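Local coordinates for protein Rv1989c (MbcT) (Mycobacterium tuberculosis, PDB 6FKG) that degrades NAD(+) by phosphorolysis, yielding ADP-ribose 1''-phosphate and nicotinamide, as a cell-killing toxin that its antitoxin MbcA neutralises, at residues A60-A63 with Q64-M67; S78-A81 with E82-L85. All coordinates share one frame; numbering follows the deposited sequence.

Contact 1 of 2, residues A60-A63 with Q64-M67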
# COMPACT_ATOMS: atom_id res chain seq x y z
N ALA B 60 35.47 7.53 -28.19
CA ALA B 60 35.31 7.40 -29.64
C ALA B 60 36.68 7.15 -30.27
O ALA B 60 37.69 7.49 -29.66
CB ALA B 60 34.68 8.65 -30.22
N ASP B 61 36.71 6.62 -31.50
CA ASP B 61 37.99 6.25 -32.12
C ASP B 61 38.65 7.38 -32.91
O ASP B 61 39.69 7.19 -33.55
CB ASP B 61 37.82 5.02 -33.05
CG ASP B 61 37.05 5.33 -34.33
OD1 ASP B 61 36.22 6.27 -34.34
OD2 ASP B 61 37.27 4.63 -35.33
N SER B 62 38.06 8.56 -32.87
CA SER B 62 38.68 9.75 -33.45
C SER B 62 38.13 10.99 -32.78
O SER B 62 37.04 10.96 -32.20
CB SER B 62 38.42 9.83 -34.95
OG SER B 62 37.06 10.18 -35.21
N ALA B 63 38.87 12.09 -32.86
CA ALA B 63 38.38 13.35 -32.32
C ALA B 63 37.08 13.76 -33.02
O ALA B 63 36.17 14.32 -32.40
CB ALA B 63 39.44 14.44 -32.46
N GLN B 64 36.99 13.44 -34.31
CA GLN B 64 35.79 13.82 -35.08
C GLN B 64 34.57 13.05 -34.61
O GLN B 64 33.48 13.61 -34.47
CB GLN B 64 36.00 13.59 -36.58
CG GLN B 64 34.83 14.08 -37.38
CD GLN B 64 34.67 13.35 -38.69
OE1 GLN B 64 35.34 13.66 -39.67
NE2 GLN B 64 33.79 12.36 -38.71
N ALA B 65 34.75 11.75 -34.36
CA ALA B 65 33.65 10.93 -33.86
C ALA B 65 33.22 11.39 -32.48
O ALA B 65 32.03 11.38 -32.15
CB ALA B 65 34.04 9.46 -33.83
N CYS B 66 34.19 11.80 -31.67
CA CYS B 66 33.90 12.36 -30.35
C CYS B 66 33.03 13.62 -30.50
O CYS B 66 32.07 13.78 -29.75
CB CYS B 66 35.18 12.68 -29.59
SG CYS B 66 34.86 13.12 -27.86
N MET B 67 33.36 14.48 -31.47
CA MET B 67 32.60 15.73 -31.65
C MET B 67 31.16 15.43 -32.04
O MET B 67 30.23 16.13 -31.63
CB MET B 67 33.23 16.63 -32.72
CG MET B 67 34.62 17.19 -32.34
SD MET B 67 34.74 17.94 -30.69
CE MET B 67 35.39 16.59 -29.69
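The flat carboxylate of Asp61 meets the first helical turn through one oxygen, OD1, which lies 3.9 Å from Ala65 CB and also accepts a hydrogen bond from Val151 N. This is a helix N-cap, where strand 56-60 gives way to helix 63-76. Ser62 holds the N-cap position: with chi1 at 72°, its OG sits between its own backbone N and carbonyl carbon and faces the open helix end, where it takes the Ala65 N-H, with 2.9 Å between Ser62 OG and Ala65 N. The bond is nearly straight, 162° at the hydrogen. Ser62 O accepts from Cys66 N at 3.0 Å, so serine satisfies two N-H groups of the first turn, one through its side chain and one through its backbone. Ala60 adds an apolar contact, its CB 3.8 Å from Ala65 CB and also touching Cys66 CB; it packs as well on Phe114 of the antitoxin chain MbcA. Ala63 O receives Met67 N at 3.0 Å, continuing the helical bonding by one residue. The Met67 side chain, bent at its second and third torsions, folds back beside the same oxygen, placing Met67 CG 3.3 Å from Ala63 O.

Contact 2 of 2, residues S78-A81 with E82-L85; sequences STTA and EKML
Thr80 turns its hydroxyl into the notch between its backbone N and carbonyl carbon (chi1 63°), which brings OG1 to the start of helix 81-84 within 3.3 Å of Lys83 N. That is the N-cap bond of this short helix, but a weak one. The same N-H also makes a weak bond to Thr80 O, bent to 122° at the hydrogen, so its one proton is shared between two acceptors of a single residue. Thr80 O has a firmer partner in Met84 N, at 2.9 Å, and Leu85 N follows with a bond of 3.0 Å to Ala81 O. The Thr79 hydroxyl makes a different approach: trans to the backbone N, Thr79 OG1 comes to 3.3 Å from Lys83 CB, the two side chains crossing at about a right angle. Thr80 and Lys83 instead run side by side in the same direction. Glu82 bends at its second torsion until OE1 is 3.7 Å from Thr80 CB, while OE2 bonds to Gln181 NE2. Met84 packs on Leu69 of the antitoxin chain MbcA. Within MbcT, Ala81 and Leu85 pack on Tyr180 of helix 177-185, and Ala81 and Met84 on Val70 of helix 63-76.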
# COMPACT_ATOMS: atom_id res chain seq x y z
N SER B 78 18.61 19.84 -25.70
CA SER B 78 17.84 20.90 -26.37
C SER B 78 18.69 22.10 -26.80
O SER B 78 18.20 23.23 -26.91
CB SER B 78 16.71 21.39 -25.45
OG SER B 78 15.79 20.34 -25.17
N THR B 79 19.97 21.87 -27.07
CA THR B 79 20.81 22.96 -27.52
C THR B 79 21.79 22.46 -28.59
O THR B 79 21.52 21.46 -29.24
CB THR B 79 21.54 23.63 -26.33
OG1 THR B 79 22.26 24.78 -26.79
CG2 THR B 79 22.49 22.64 -25.60
N THR B 80 22.90 23.18 -28.78
CA THR B 80 23.88 22.81 -29.80
C THR B 80 25.24 22.66 -29.17
O THR B 80 25.48 23.19 -28.08
CB THR B 80 23.98 23.84 -30.91
OG1 THR B 80 24.44 25.08 -30.36
CG2 THR B 80 22.63 24.06 -31.59
N ALA B 81 26.15 21.95 -29.84
CA ALA B 81 27.51 21.77 -29.34
C ALA B 81 28.15 23.15 -29.08
O ALA B 81 28.77 23.35 -28.05
CB ALA B 81 28.37 20.96 -30.31
N GLU B 82 27.97 24.07 -30.03
CA GLU B 82 28.52 25.42 -29.93
C GLU B 82 28.12 26.14 -28.65
O GLU B 82 28.94 26.82 -28.04
CB GLU B 82 28.09 26.27 -31.12
CG GLU B 82 28.82 25.97 -32.41
CD GLU B 82 28.22 24.82 -33.18
OE1 GLU B 82 27.26 24.17 -32.68
OE2 GLU B 82 28.70 24.58 -34.31
N LYS B 83 26.86 26.01 -28.26
CA LYS B 83 26.37 26.67 -27.05
C LYS B 83 26.73 25.89 -25.78
O LYS B 83 27.08 26.47 -24.76
CB LYS B 83 24.86 26.86 -27.12
CG LYS B 83 24.39 27.91 -28.13
CD LYS B 83 24.80 29.32 -27.69
CE LYS B 83 24.24 30.38 -28.62
NZ LYS B 83 24.80 31.73 -28.31
N MET B 84 26.62 24.57 -25.85
CA MET B 84 26.90 23.72 -24.68
C MET B 84 28.34 23.89 -24.22
O MET B 84 28.62 23.92 -23.01
CB MET B 84 26.63 22.24 -25.01
CG MET B 84 26.84 21.28 -23.84
SD MET B 84 26.34 19.61 -24.29
CE MET B 84 27.88 18.95 -24.89
N LEU B 85 29.24 24.02 -25.19
CA LEU B 85 30.67 24.12 -24.90
C LEU B 85 31.09 25.50 -24.39
O LEU B 85 32.28 25.76 -24.21
CB LEU B 85 31.48 23.74 -26.12
CG LEU B 85 31.37 22.26 -26.50
CD1 LEU B 85 32.07 22.01 -27.82
CD2 LEU B 85 31.97 21.37 -25.38

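Read from the N terminus, contact 1 comes first, at the exit of strand 56-60, and closes the short turn that starts helix 63-76. The helix then runs to its C-terminal end, where Ser78, at positive phi, completes a Schellman motif and the chain turns into contact 2, which closes the loop leading into helix 81-84. Contacts 1 and 2 are in series, neither nesting nor crossing; the centres of contacts 1 and 2 lie about 17 Å apart. Both lie within the RES domain. Helix 63-76 joins them directly, starting at contact 1 and ending just before contact 2, and helix 177-185 borders both, through Met67 in contact 1 and Ala81, Glu82 and Leu85 in contact 2.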